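Local coordinates for oligopeptide-binding protein AppA (Bacillus subtilis, PDB 1XOC) that serves as the substrate-binding component of an oligopeptide ABC permease, capturing peptides such as tetra- and pentapeptides for uptake and supporting sporulation and genetic competence, at residues 239-244 / 489-494; 257-262 / 493-498; 30-35 / 217-222. All blocks are in the same frame, centred on the assembly; numbering follows the deposited sequence.

Interaction 1 (239-244 / 489-494); sequences FFNVPA and PNNHMA. With ZN (zinc ion), chain E.
Asn-241 meets Asn-491 and His-492 with both ends of its amide. CG stands anti to the backbone N (chi1 -170°), and from there the amide reaches across to the neighbouring strand. OD1 accepts the backbone N-H of His-492 at 3.0 Å, almost straight at 171° although the donor stands above the carbonyl plane. ND2 makes a weak bond of 2.9 Å to Asn-491 OD1, the two amide planes lying 77° apart. An asparagine suits this place because it can donate and accept at once. Asn-491 is held more firmly by Tyr-504, to whose hydroxyl its ND2 is bonded, and its OD1 has a weak hydrogen bond with an aromatic side chain of the bound peptide; an aromatic side chain of the peptide also packs on Asn-241.

His-492 is gripped through both ring nitrogens. NE2 binds a zinc ion at 2.0 Å, a site it shares with Asp-304, while ND1 donates to a water in the plane of the ring that lies beside Asn-241 OD1 and Val-242 O. Together these bonds should restrict rotation of the imidazole.

Met-493, bent at both chi2 and chi3, folds back so that SD rests 3.7 Å from Asn-241 CG and the methyl CE comes 3.4 Å from Phe-239 CE1. Over a face of that phenyl ring lies Ala-494 O. The small Ala-494 leaves room for Val-242 CG2, 3.8 Å from its CB.

The backbone frame is antiparallel: Phe-240 and Ala-494 form a hydrogen-bonded pair, and Val-242 N bonds to His-492 O at 2.8 Å. Helix 225-234 packs against Phe-240 and Val-242, strand 23-28 and Trp-516 meet Phe-239, and strand 256-262 pairs with the other edge of 490-494.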
# COMPACT_ATOMS: atom_id res chain seq x y z
N PHE A 239 11.74 -16.30 -6.12
CA PHE A 239 11.69 -14.84 -6.05
C PHE A 239 11.06 -14.46 -4.71
O PHE A 239 9.97 -14.95 -4.37
CB PHE A 239 10.88 -14.28 -7.22
CG PHE A 239 11.00 -12.78 -7.39
CD1 PHE A 239 10.21 -11.91 -6.62
CD2 PHE A 239 11.90 -12.23 -8.31
CE1 PHE A 239 10.30 -10.54 -6.78
CE2 PHE A 239 12.04 -10.84 -8.46
CZ PHE A 239 11.25 -9.98 -7.68
N PHE A 240 11.75 -13.62 -3.93
CA PHE A 240 11.30 -13.33 -2.56
C PHE A 240 11.99 -12.09 -2.02
O PHE A 240 13.18 -11.89 -2.27
CB PHE A 240 11.58 -14.54 -1.64
CG PHE A 240 10.96 -14.42 -0.28
CD1 PHE A 240 9.60 -14.21 -0.17
CD2 PHE A 240 11.72 -14.42 0.86
CE1 PHE A 240 9.02 -14.07 1.09
CE2 PHE A 240 11.12 -14.24 2.13
CZ PHE A 240 9.80 -14.07 2.23
N ASN A 241 11.25 -11.29 -1.23
CA ASN A 241 11.80 -10.17 -0.47
C ASN A 241 12.34 -10.69 0.85
O ASN A 241 11.59 -10.91 1.81
CB ASN A 241 10.70 -9.14 -0.21
CG ASN A 241 11.23 -7.82 0.36
OD1 ASN A 241 12.42 -7.66 0.68
ND2 ASN A 241 10.32 -6.85 0.49
N VAL A 242 13.64 -10.93 0.88
CA VAL A 242 14.29 -11.52 2.03
C VAL A 242 14.40 -10.53 3.18
O VAL A 242 14.93 -9.42 2.99
CB VAL A 242 15.74 -11.97 1.67
CG1 VAL A 242 16.45 -12.55 2.86
CG2 VAL A 242 15.69 -12.93 0.49
N PRO A 243 13.96 -10.91 4.39
CA PRO A 243 14.20 -10.04 5.55
C PRO A 243 15.67 -9.69 5.73
O PRO A 243 16.53 -10.54 5.52
CB PRO A 243 13.74 -10.91 6.73
CG PRO A 243 12.74 -11.83 6.15
CD PRO A 243 13.24 -12.14 4.77
N ALA A 244 15.97 -8.47 6.16
CA ALA A 244 17.37 -8.04 6.32
C ALA A 244 18.21 -8.95 7.20
O ALA A 244 19.40 -9.17 6.94
CB ALA A 244 17.45 -6.63 6.85
N PRO A 489 11.62 1.06 5.35
CA PRO A 489 12.27 -0.21 5.09
C PRO A 489 12.99 -0.31 3.78
O PRO A 489 12.65 0.42 2.83
CB PRO A 489 11.10 -1.16 5.01
CG PRO A 489 9.99 -0.36 4.54
CD PRO A 489 10.17 0.98 5.11
N ASN A 490 13.94 -1.23 3.70
CA ASN A 490 14.60 -1.55 2.42
C ASN A 490 14.07 -2.89 1.91
O ASN A 490 13.75 -3.78 2.70
CB ASN A 490 16.10 -1.67 2.63
CG ASN A 490 16.72 -0.38 3.11
OD1 ASN A 490 16.53 0.65 2.45
ND2 ASN A 490 17.48 -0.40 4.21
N ASN A 491 13.98 -3.02 0.60
CA ASN A 491 13.69 -4.29 -0.03
C ASN A 491 15.00 -5.02 -0.36
O ASN A 491 15.99 -4.39 -0.79
CB ASN A 491 12.94 -4.08 -1.32
CG ASN A 491 11.54 -3.63 -1.12
OD1 ASN A 491 10.86 -4.05 -0.20
ND2 ASN A 491 11.07 -2.75 -2.01
N HIS A 492 14.99 -6.33 -0.20
CA HIS A 492 16.10 -7.21 -0.56
C HIS A 492 15.56 -8.31 -1.45
O HIS A 492 15.12 -9.37 -0.96
CB HIS A 492 16.73 -7.81 0.71
CG HIS A 492 17.23 -6.77 1.66
ND1 HIS A 492 16.42 -6.18 2.60
CD2 HIS A 492 18.45 -6.19 1.81
CE1 HIS A 492 17.11 -5.30 3.30
NE2 HIS A 492 18.34 -5.29 2.84
N MET A 493 15.54 -8.05 -2.74
CA MET A 493 14.83 -8.93 -3.67
C MET A 493 15.75 -10.02 -4.20
O MET A 493 16.67 -9.74 -5.00
CB MET A 493 14.22 -8.12 -4.81
CG MET A 493 13.44 -6.90 -4.34
SD MET A 493 12.13 -7.34 -3.19
CE MET A 493 11.21 -8.50 -4.18
N ALA A 494 15.51 -11.25 -3.74
CA ALA A 494 16.21 -12.43 -4.24
C ALA A 494 15.53 -12.96 -5.49
O ALA A 494 14.32 -13.04 -5.53
CB ALA A 494 16.24 -13.48 -3.20
ZN ZN E . 19.89 -4.11 3.44
O HOH W 1 13.77 -7.01 3.09

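Interaction 2 (257-262 / 493-498); sequences KIVTDL and MAMPEN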
# COMPACT_ATOMS: atom_id res chain seq x y z
N LYS A 257 20.59 -14.17 -6.97
CA LYS A 257 21.21 -12.88 -6.73
C LYS A 257 20.19 -12.01 -5.99
O LYS A 257 19.00 -12.27 -6.05
CB LYS A 257 21.63 -12.22 -8.04
CG LYS A 257 20.53 -11.99 -9.08
CD LYS A 257 21.13 -11.48 -10.43
CE LYS A 257 20.09 -11.35 -11.55
NZ LYS A 257 20.68 -11.45 -12.92
N ILE A 258 20.67 -10.98 -5.29
CA ILE A 258 19.80 -10.14 -4.46
C ILE A 258 19.99 -8.71 -4.84
O ILE A 258 21.11 -8.24 -4.84
CB ILE A 258 20.09 -10.33 -2.96
CG1 ILE A 258 19.99 -11.80 -2.58
CG2 ILE A 258 19.12 -9.51 -2.11
CD1 ILE A 258 20.32 -12.07 -1.14
N VAL A 259 18.88 -8.04 -5.16
CA VAL A 259 18.89 -6.61 -5.49
C VAL A 259 18.27 -5.86 -4.31
O VAL A 259 17.14 -6.14 -3.96
CB VAL A 259 18.12 -6.30 -6.80
CG1 VAL A 259 18.12 -4.79 -7.07
CG2 VAL A 259 18.79 -7.02 -7.98
N THR A 260 18.98 -4.85 -3.80
CA THR A 260 18.60 -4.14 -2.57
C THR A 260 18.49 -2.62 -2.81
O THR A 260 19.38 -2.02 -3.42
CB THR A 260 19.66 -4.36 -1.47
OG1 THR A 260 19.76 -5.77 -1.16
CG2 THR A 260 19.30 -3.60 -0.23
N ASP A 261 17.40 -2.03 -2.31
CA ASP A 261 17.23 -0.57 -2.30
C ASP A 261 16.08 -0.18 -1.39
O ASP A 261 15.36 -1.04 -0.85
CB ASP A 261 16.98 -0.05 -3.73
CG ASP A 261 17.65 1.28 -4.02
OD1 ASP A 261 17.74 2.14 -3.11
OD2 ASP A 261 18.15 1.43 -5.16
N LEU A 262 15.94 1.12 -1.15
CA LEU A 262 14.87 1.66 -0.33
C LEU A 262 13.51 1.38 -0.95
O LEU A 262 13.34 1.49 -2.15
CB LEU A 262 15.05 3.17 -0.13
CG LEU A 262 14.17 3.87 0.92
CD1 LEU A 262 14.32 3.34 2.34
CD2 LEU A 262 14.54 5.34 0.83
N MET A 493 15.54 -8.05 -2.74
CA MET A 493 14.83 -8.93 -3.67
C MET A 493 15.75 -10.02 -4.20
O MET A 493 16.67 -9.74 -5.00
CB MET A 493 14.22 -8.12 -4.81
CG MET A 493 13.44 -6.90 -4.34
SD MET A 493 12.13 -7.34 -3.19
CE MET A 493 11.21 -8.50 -4.18
N ALA A 494 15.51 -11.25 -3.74
CA ALA A 494 16.21 -12.43 -4.24
C ALA A 494 15.53 -12.96 -5.49
O ALA A 494 14.32 -13.04 -5.53
CB ALA A 494 16.24 -13.48 -3.20
N MET A 495 16.34 -13.30 -6.51
CA MET A 495 15.82 -13.73 -7.80
C MET A 495 16.84 -14.65 -8.46
O MET A 495 17.99 -14.69 -8.06
CB MET A 495 15.56 -12.53 -8.71
CG MET A 495 16.80 -11.75 -9.02
SD MET A 495 16.41 -10.15 -9.72
CE MET A 495 15.89 -9.32 -8.25
N PRO A 496 16.41 -15.40 -9.49
CA PRO A 496 17.38 -16.28 -10.13
C PRO A 496 18.58 -15.53 -10.69
O PRO A 496 18.43 -14.43 -11.22
CB PRO A 496 16.55 -16.92 -11.26
CG PRO A 496 15.16 -16.84 -10.79
CD PRO A 496 15.10 -15.50 -10.11
N GLU A 497 19.78 -16.10 -10.58
CA GLU A 497 20.99 -15.36 -10.99
C GLU A 497 20.98 -15.08 -12.49
O GLU A 497 21.58 -14.10 -12.94
CB GLU A 497 22.28 -16.06 -10.54
CG GLU A 497 22.60 -17.37 -11.21
CD GLU A 497 23.86 -18.00 -10.63
OE1 GLU A 497 24.15 -19.18 -10.96
OE2 GLU A 497 24.56 -17.31 -9.84
N ASN A 498 20.24 -15.90 -13.24
CA ASN A 498 20.11 -15.73 -14.69
C ASN A 498 18.88 -14.93 -15.12
O ASN A 498 18.55 -14.89 -16.30
CB ASN A 498 20.15 -17.10 -15.41
CG ASN A 498 19.06 -18.03 -14.96
OD1 ASN A 498 18.68 -18.03 -13.80
ND2 ASN A 498 18.54 -18.86 -15.88
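Lys-257 and Met-495 both carry CG between the backbone N and the carbonyl carbon (chi1 58° and 62°), the crowded position, which sets the two CG atoms 3.7 Å apart on the same face of the sheet. Beyond CG the lysine runs extended past the methionine, with CE 3.5 Å from Pro-496 O, and delivers NZ to Glu-497 O at 2.8 Å, from above that carbonyl's plane. Leu-499 O is a second acceptor for the same ammonium group, so the long chain ties down the turn that ends the strand. An alanine here would probably leave both carbonyl oxygens without this donor and open a gap beside Met-495 CG. Met-495 bends at chi3, and its methyl CE reaches Val-259 CG2 at 3.7 Å; a flexible thioether can fill the space between a lysine stem and a branched valine.

Strands 257-262 and 493-496 are antiparallel neighbours in a mixed sheet, their directions 149° apart. Lys-257 with Met-495 and Val-259 with Met-493 are hydrogen-bonded pairs, each closed by two N-H to O bonds. In this type II periplasmic-binding-protein fold the two strands probably belong to the crossover between the lobes, as in related family 5 proteins.

On the other face Ile-258 and Ala-494 form the non-hydrogen-bonded pair between them, with CA atoms 4.3 Å apart. Ile-258 CG1 lies 4.2 Å from the alanine CB, and the isoleucine also packs on His-492 and on Tyr-247 of helix 247-250.

Interaction 3 (30-35 / 217-222); sequences GEPTLF and VTYKVI
Van der Waals packing joins the loop 30-35 to strand 217-221, with Gly-30, Glu-31 and Pro-32 resting on Tyr-219 and Val-221 in a buried part of the fold, just after strand 23-28 ends. The two strand residues both point toward the loop.

Val-221 spreads its methyls under the stem of Glu-31: CG1 lies 3.9 Å from Glu-31 CB, and CG2 lies 4.0 Å from Glu-31 CG. The two side chains cross at about a right angle, and it is the aliphatic CB and CG of the glutamate that meet the valine. CG stands anti to the backbone N (chi1 -168°), and the chain runs extended beyond it to the carboxylate, whose OE2 accepts from Gly-196 N and Trp-193 NE1, two donors that suit a buried charge.

Tyr-219 uses one rim atom. CE1 is 3.9 Å from Gly-30 O, which sits at the ring's edge near its plane, and 4.1 Å from Pro-32 CD. Glycine brings only backbone here, while proline offers a compact apolar ring to the aromatic. The tyrosine hydroxyl is bonded to Asp-47 OD2, which should limit tilting of the ring.

Strand 216-221 lies between the parallel strand 23-28 and the antiparallel strand 198-203. Helix 43-52 packs on Tyr-219 through Ala-44 and Ile-48 and on Pro-32 through Ser-45, while Ile-199 of strand 198-203 also touches Pro-32.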
# COMPACT_ATOMS: atom_id res chain seq x y z
N GLY A 30 1.56 -12.66 2.47
CA GLY A 30 0.15 -12.26 2.58
C GLY A 30 -0.68 -12.74 1.39
O GLY A 30 -0.26 -12.62 0.26
N GLU A 31 -1.84 -13.32 1.67
CA GLU A 31 -2.74 -13.75 0.60
C GLU A 31 -3.63 -12.62 0.14
O GLU A 31 -4.17 -11.89 0.97
CB GLU A 31 -3.61 -14.89 1.09
CG GLU A 31 -4.38 -15.60 0.00
CD GLU A 31 -4.92 -16.93 0.46
OE1 GLU A 31 -4.98 -17.19 1.69
OE2 GLU A 31 -5.31 -17.70 -0.43
N PRO A 32 -3.81 -12.48 -1.20
CA PRO A 32 -4.78 -11.50 -1.67
C PRO A 32 -6.21 -11.76 -1.24
O PRO A 32 -6.59 -12.89 -0.76
CB PRO A 32 -4.67 -11.62 -3.20
CG PRO A 32 -3.35 -12.23 -3.46
CD PRO A 32 -3.16 -13.19 -2.32
N THR A 33 -7.04 -10.75 -1.44
CA THR A 33 -8.46 -10.80 -1.13
C THR A 33 -9.30 -10.85 -2.42
O THR A 33 -10.18 -11.68 -2.57
CB THR A 33 -8.84 -9.57 -0.32
OG1 THR A 33 -8.20 -9.63 0.94
CG2 THR A 33 -10.32 -9.55 0.01
N LEU A 34 -9.01 -9.95 -3.34
CA LEU A 34 -9.72 -9.94 -4.60
C LEU A 34 -8.93 -9.14 -5.63
O LEU A 34 -8.02 -8.44 -5.28
CB LEU A 34 -11.12 -9.35 -4.41
CG LEU A 34 -11.35 -7.84 -4.35
CD1 LEU A 34 -12.78 -7.44 -4.32
CD2 LEU A 34 -10.60 -7.14 -3.29
N PHE A 35 -9.31 -9.24 -6.90
CA PHE A 35 -8.57 -8.62 -7.98
C PHE A 35 -9.45 -7.62 -8.69
O PHE A 35 -10.09 -7.92 -9.67
CB PHE A 35 -8.05 -9.67 -8.96
CG PHE A 35 -7.50 -10.89 -8.29
CD1 PHE A 35 -8.01 -12.13 -8.56
CD2 PHE A 35 -6.50 -10.79 -7.37
CE1 PHE A 35 -7.51 -13.23 -7.95
CE2 PHE A 35 -6.01 -11.89 -6.76
CZ PHE A 35 -6.52 -13.12 -7.05
N VAL A 217 3.65 -17.46 -13.84
CA VAL A 217 4.00 -16.85 -12.57
C VAL A 217 3.08 -17.40 -11.50
O VAL A 217 1.88 -17.37 -11.63
CB VAL A 217 3.84 -15.33 -12.62
CG1 VAL A 217 4.13 -14.73 -11.27
CG2 VAL A 217 4.73 -14.74 -13.65
N THR A 218 3.68 -17.92 -10.44
CA THR A 218 2.93 -18.46 -9.32
C THR A 218 3.20 -17.61 -8.09
O THR A 218 4.33 -17.34 -7.76
CB THR A 218 3.38 -19.90 -9.06
OG1 THR A 218 3.12 -20.71 -10.20
CG2 THR A 218 2.57 -20.52 -7.96
N TYR A 219 2.13 -17.17 -7.43
CA TYR A 219 2.22 -16.35 -6.24
C TYR A 219 1.90 -17.28 -5.09
O TYR A 219 0.77 -17.61 -4.87
CB TYR A 219 1.18 -15.23 -6.32
CG TYR A 219 1.36 -14.01 -5.44
CD1 TYR A 219 0.63 -13.84 -4.29
CD2 TYR A 219 2.21 -12.98 -5.81
CE1 TYR A 219 0.75 -12.73 -3.52
CE2 TYR A 219 2.33 -11.86 -5.04
CZ TYR A 219 1.60 -11.73 -3.90
OH TYR A 219 1.72 -10.62 -3.11
N LYS A 220 2.94 -17.70 -4.39
CA LYS A 220 2.82 -18.76 -3.42
C LYS A 220 2.70 -18.18 -2.02
O LYS A 220 3.57 -17.46 -1.58
CB LYS A 220 4.02 -19.70 -3.51
CG LYS A 220 3.86 -20.96 -2.67
CD LYS A 220 5.00 -21.92 -2.88
CE LYS A 220 4.78 -23.19 -2.07
NZ LYS A 220 5.92 -24.10 -2.23
N VAL A 221 1.61 -18.51 -1.34
CA VAL A 221 1.34 -17.92 -0.05
C VAL A 221 2.02 -18.71 1.06
O VAL A 221 1.73 -19.88 1.26
CB VAL A 221 -0.16 -17.84 0.21
CG1 VAL A 221 -0.41 -17.11 1.48
CG2 VAL A 221 -0.86 -17.14 -0.93
N ILE A 222 2.92 -18.05 1.75
CA ILE A 222 3.68 -18.66 2.81
C ILE A 222 3.70 -17.70 4.01
O ILE A 222 4.60 -16.90 4.12
CB ILE A 222 5.14 -18.97 2.36
CG1 ILE A 222 5.15 -19.70 1.01
CG2 ILE A 222 5.87 -19.78 3.43
CD1 ILE A 222 6.54 -19.83 0.44

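In the fold
From the N terminus, interaction 3 comes first: the loop after strand 23-28 meets strand 216-221, closing a loop of some 180 residues before the other contacts open. Interactions 1 and 2 then open in turn at 239-244 and 257-262 and end on the same part of strand 483-496, sharing Met-493 and Ala-494, so their long loops largely overlap. That late strand thus lies between strands 240-241 and 256-262, joining the C-terminal part of the chain to its middle. Interaction 3 stands apart, its centre about 17 Å from that of interaction 1, and belongs to the separate sheet containing strand 23-28.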